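Side-chain contacts in regulatory protein (Pseudomonas aeruginosa, PDB 5J2Y), which represses quorum-sensing and virulence genes in Pseudomonas aeruginosa, binding promoter DNA through a compact, all-helical helix-turn-helix domain: residues 57-60 and 61-65; 24-27 and 28-31. All coordinates share one frame; numbering follows the deposited sequence.

How the interactions relate
Both interactions are local helix-end arrangements: interaction 2 caps the start of helix 27-32, and interaction 1 closes the end of helix 52-62. Their centres lie 16 Å apart on opposite sides of the chain's centre, yet their inner side chains meet. Tyr61 CE2 is 3.9 Å from Phe30 CE1, and Leu58 CD1 is 3.9 Å from Trp31 CH2, so the two helices pack through aromatic and aliphatic groups. Their relation to the DNA differs. Interaction 2 hydrogen-bonds directly to a backbone phosphate, whereas the nearest atom of interaction 1 is about 10 Å from the nucleic acid, which is consistent with structural packing set back from the DNA.

Interaction 1 (57-60 and 61-65); sequences LLHF and YIEGQ
Phe60 and Gln65 meet where a Schellman motif ends helix 52-62. Gln65 N donates to Phe60 O at 2.8 Å, while Gly64, whose phi is +89°, turns the chain and donates its own N-H to Tyr61 O at 3.0 Å. Before this closure the bonds are regular helical ones: Tyr61 N to Leu57 O, Ile62 N to Leu58 O, and Glu63 N to His59 O.

Apolar contact follows the inner face. Ile62 CD1 reaches back over the preceding turn to lie 4.3 Å from Leu58 CB, and both side chains also touch Met12 of helix 9-22. Tyr61 leads inward too, its ring edge-to-face with Phe34.

Among polar groups, the Tyr61 hydroxyl hydrogen-bonds Asp68 and Arg23. The Glu63 carboxylate meets two rings on the outer side. CG of Glu63 sits between its own backbone N and carbonyl carbon (chi1 84°), and the extended chain beyond runs beside Phe60 in the same direction. Glu63 OE1 thereby comes to the edge of the Phe60 ring, 3.7 Å from Phe60 CD1. The Glu63 and His59 side chains cross at a slant, with carboxylate and ring planes 53° apart; Glu63 OE2 approaches His59 NE2 to 3.3 Å, but the angle is too poor for a hydrogen bond.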
# COMPACT_ATOMS: atom_id res chain seq x y z
N LEU A 57 -2.00 1.16 -7.74
CA LEU A 57 -2.98 1.19 -6.66
C LEU A 57 -2.53 2.07 -5.52
O LEU A 57 -3.36 2.75 -4.92
CB LEU A 57 -3.22 -0.19 -6.08
CG LEU A 57 -4.28 -1.05 -6.69
CD1 LEU A 57 -4.09 -2.44 -6.16
CD2 LEU A 57 -5.66 -0.53 -6.35
N LEU A 58 -1.26 1.97 -5.14
CA LEU A 58 -0.77 2.78 -4.04
C LEU A 58 -0.88 4.26 -4.38
O LEU A 58 -1.33 5.05 -3.56
CB LEU A 58 0.68 2.46 -3.66
CG LEU A 58 0.81 1.12 -2.96
CD1 LEU A 58 2.24 0.68 -3.02
CD2 LEU A 58 0.31 1.21 -1.52
N HIS A 59 -0.54 4.59 -5.62
CA HIS A 59 -0.68 5.96 -6.13
C HIS A 59 -2.09 6.54 -5.94
O HIS A 59 -2.29 7.56 -5.29
CB HIS A 59 -0.31 6.04 -7.59
CG HIS A 59 -0.54 7.39 -8.16
ND1 HIS A 59 0.22 8.49 -7.83
CD2 HIS A 59 -1.50 7.84 -9.00
CE1 HIS A 59 -0.23 9.55 -8.48
NE2 HIS A 59 -1.28 9.18 -9.19
N PHE A 60 -3.07 5.83 -6.44
CA PHE A 60 -4.44 6.32 -6.36
C PHE A 60 -4.97 6.37 -4.94
O PHE A 60 -5.81 7.21 -4.60
CB PHE A 60 -5.35 5.46 -7.24
CG PHE A 60 -5.08 5.62 -8.70
CD1 PHE A 60 -5.19 6.89 -9.31
CD2 PHE A 60 -4.72 4.53 -9.50
CE1 PHE A 60 -4.93 7.04 -10.67
CE2 PHE A 60 -4.49 4.69 -10.86
CZ PHE A 60 -4.58 5.93 -11.44
N TYR A 61 -4.49 5.45 -4.11
CA TYR A 61 -4.87 5.42 -2.71
C TYR A 61 -4.32 6.60 -1.91
O TYR A 61 -5.03 7.26 -1.17
CB TYR A 61 -4.36 4.13 -2.06
CG TYR A 61 -4.75 3.98 -0.62
CD1 TYR A 61 -6.05 3.70 -0.24
CD2 TYR A 61 -3.80 4.11 0.40
CE1 TYR A 61 -6.40 3.52 1.10
CE2 TYR A 61 -4.14 3.96 1.73
CZ TYR A 61 -5.44 3.65 2.08
OH TYR A 61 -5.74 3.53 3.43
N ILE A 62 -3.03 6.82 -2.04
CA ILE A 62 -2.33 7.88 -1.31
C ILE A 62 -2.85 9.29 -1.67
O ILE A 62 -3.11 10.11 -0.79
CB ILE A 62 -0.82 7.73 -1.54
CG1 ILE A 62 -0.30 6.61 -0.66
CG2 ILE A 62 -0.07 9.00 -1.19
CD1 ILE A 62 0.97 5.99 -1.18
N GLU A 63 -3.11 9.52 -2.95
CA GLU A 63 -3.71 10.80 -3.38
C GLU A 63 -5.22 10.94 -2.99
O GLU A 63 -5.83 11.99 -3.18
CB GLU A 63 -3.39 11.05 -4.85
CG GLU A 63 -4.34 10.37 -5.81
CD GLU A 63 -4.12 10.76 -7.29
OE1 GLU A 63 -4.98 10.41 -8.18
OE2 GLU A 63 -3.09 11.44 -7.57
N GLY A 64 -5.80 9.93 -2.37
CA GLY A 64 -7.17 10.01 -1.85
C GLY A 64 -8.24 9.60 -2.84
O GLY A 64 -9.41 9.74 -2.58
N GLN A 65 -7.85 9.09 -4.00
CA GLN A 65 -8.83 8.77 -5.05
C GLN A 65 -9.54 7.43 -4.87
O GLN A 65 -10.57 7.22 -5.46
CB GLN A 65 -8.15 8.79 -6.41
CG GLN A 65 -9.10 8.52 -7.54
CD GLN A 65 -8.54 8.89 -8.89
OE1 GLN A 65 -7.60 9.69 -8.99
NE2 GLN A 65 -9.11 8.31 -9.96

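Interaction 2 (24-27 and 28-31). With nucleotides of chain C.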
# COMPACT_ATOMS: atom_id res chain seq x y z
N ARG A 24 -0.71 4.84 12.35
CA ARG A 24 -0.45 3.84 13.35
C ARG A 24 -1.11 2.51 12.95
O ARG A 24 -1.82 1.93 13.73
CB ARG A 24 -0.91 4.36 14.73
CG ARG A 24 -0.26 5.68 15.18
N GLU A 25 -0.86 2.06 11.73
CA GLU A 25 -1.40 0.77 11.24
C GLU A 25 -0.30 -0.27 11.07
O GLU A 25 0.80 0.03 10.59
CB GLU A 25 -2.15 0.94 9.92
CG GLU A 25 -3.39 1.81 10.02
CD GLU A 25 -4.14 1.91 8.71
OE1 GLU A 25 -3.60 1.55 7.64
OE2 GLU A 25 -5.30 2.39 8.73
N SER A 26 -0.60 -1.51 11.44
CA SER A 26 0.30 -2.59 11.13
C SER A 26 0.42 -2.80 9.59
O SER A 26 -0.45 -2.43 8.81
CB SER A 26 -0.20 -3.87 11.79
OG SER A 26 -1.47 -4.25 11.25
N GLN A 27 1.50 -3.46 9.18
CA GLN A 27 1.65 -3.94 7.82
C GLN A 27 0.47 -4.81 7.41
O GLN A 27 -0.04 -4.66 6.33
CB GLN A 27 2.95 -4.74 7.67
CG GLN A 27 4.19 -3.87 7.75
CD GLN A 27 5.44 -4.69 7.61
OE1 GLN A 27 5.41 -5.90 7.74
NE2 GLN A 27 6.55 -4.03 7.30
N GLU A 28 0.03 -5.70 8.29
CA GLU A 28 -1.09 -6.60 7.98
C GLU A 28 -2.31 -5.78 7.65
O GLU A 28 -2.99 -6.05 6.66
CB GLU A 28 -1.39 -7.51 9.18
CG GLU A 28 -2.62 -8.45 9.08
CD GLU A 28 -2.66 -9.34 7.83
OE1 GLU A 28 -1.58 -9.76 7.35
OE2 GLU A 28 -3.79 -9.63 7.35
N THR A 29 -2.58 -4.77 8.49
CA THR A 29 -3.80 -3.98 8.39
C THR A 29 -3.74 -3.20 7.07
O THR A 29 -4.63 -3.25 6.27
CB THR A 29 -3.96 -3.02 9.60
OG1 THR A 29 -4.19 -3.76 10.82
CG2 THR A 29 -5.11 -2.10 9.41
N PHE A 30 -2.62 -2.55 6.84
CA PHE A 30 -2.47 -1.66 5.70
C PHE A 30 -2.42 -2.42 4.37
O PHE A 30 -3.20 -2.15 3.42
CB PHE A 30 -1.22 -0.85 5.90
CG PHE A 30 -0.95 0.12 4.78
CD1 PHE A 30 -1.55 1.38 4.76
CD2 PHE A 30 -0.10 -0.20 3.79
CE1 PHE A 30 -1.29 2.27 3.76
CE2 PHE A 30 0.17 0.67 2.78
CZ PHE A 30 -0.44 1.91 2.75
N TRP A 31 -1.57 -3.43 4.29
CA TRP A 31 -1.38 -4.10 3.02
C TRP A 31 -2.52 -5.02 2.59
O TRP A 31 -2.76 -5.22 1.40
CB TRP A 31 -0.08 -4.83 3.02
CG TRP A 31 1.00 -3.92 2.97
CD1 TRP A 31 1.78 -3.50 4.02
CD2 TRP A 31 1.49 -3.24 1.81
NE1 TRP A 31 2.72 -2.60 3.58
CE2 TRP A 31 2.57 -2.44 2.22
CE3 TRP A 31 1.10 -3.24 0.46
CZ2 TRP A 31 3.29 -1.67 1.35
CZ3 TRP A 31 1.79 -2.46 -0.41
CH2 TRP A 31 2.90 -1.67 0.03
P DT C 7 4.57 -3.53 11.92
OP1 DT C 7 4.88 -2.09 11.73
OP2 DT C 7 3.41 -4.13 11.19
O5' DT C 7 5.88 -4.37 11.61
C5' DT C 7 7.14 -3.98 12.15
C4' DT C 7 8.22 -4.94 11.69
O4' DT C 7 7.94 -6.28 12.17
C3' DT C 7 8.41 -5.07 10.18
O3' DT C 7 9.81 -4.90 9.99
C2' DT C 7 7.96 -6.49 9.87
C1' DT C 7 8.28 -7.20 11.15
N1 DT C 7 7.53 -8.44 11.41
C2 DT C 7 8.24 -9.57 11.72
O2 DT C 7 9.46 -9.60 11.72
N3 DT C 7 7.47 -10.66 12.02
C4 DT C 7 6.09 -10.74 12.04
O4 DT C 7 5.54 -11.79 12.33
C5 DT C 7 5.41 -9.51 11.72
C7 DT C 7 3.91 -9.50 11.70
C6 DT C 7 6.15 -8.43 11.44
O HOH W 1 -3.11 -2.11 12.44
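Ser26 and Thr29 meet at the start of helix 27-32, where Ser26 holds the N-cap position. Its OG lies between the backbone N and the carbonyl carbon (chi1 64°), a rotation that brings it over the first turn, 3.0 Å from Thr29 N and 2.8 Å from Thr29 OG1. A water joins the same two residues: it accepts from Ser26 N at 2.8 Å and hydrogen-bonds Thr29 OG1 at 2.6 Å. The water thus bridges the Thr29 hydroxyl to Ser26 N, the return bond that a capping box would make directly. Backbone bonds from Phe30 N to Ser26 O and from Trp31 N to Gln27 O start the helix.

Beside the cap, Gln27 N donates almost straight (171°) to OP2 of DT7 of chain C at 2.9 Å. The partial positive charge expected at a helix start would probably strengthen this grip on the phosphate. Farther along the extended Gln27 side chain, the amide lies against the DT7 sugar, with Gln27 OE1 3.4 Å from DT7 C2'. That amide is itself positioned by Gln38 and Glu45, and its NE2 also hydrogen-bonds a DNA phosphate.

On the side of Glu25, OE1 comes to the edge of the Phe30 ring, 3.5 Å from Phe30 CD1, with carboxylate and ring planes 56° apart. Salt bridges to Arg23 and Arg33 hold this carboxylate.

Farther out, Phe30 packs on Ala16 and Arg20 of helix 9-22. Phe30 and Trp31 also face helix 52-62, while Trp31 NE1 bonds Glu45, tying the capped helix to helix 38-45.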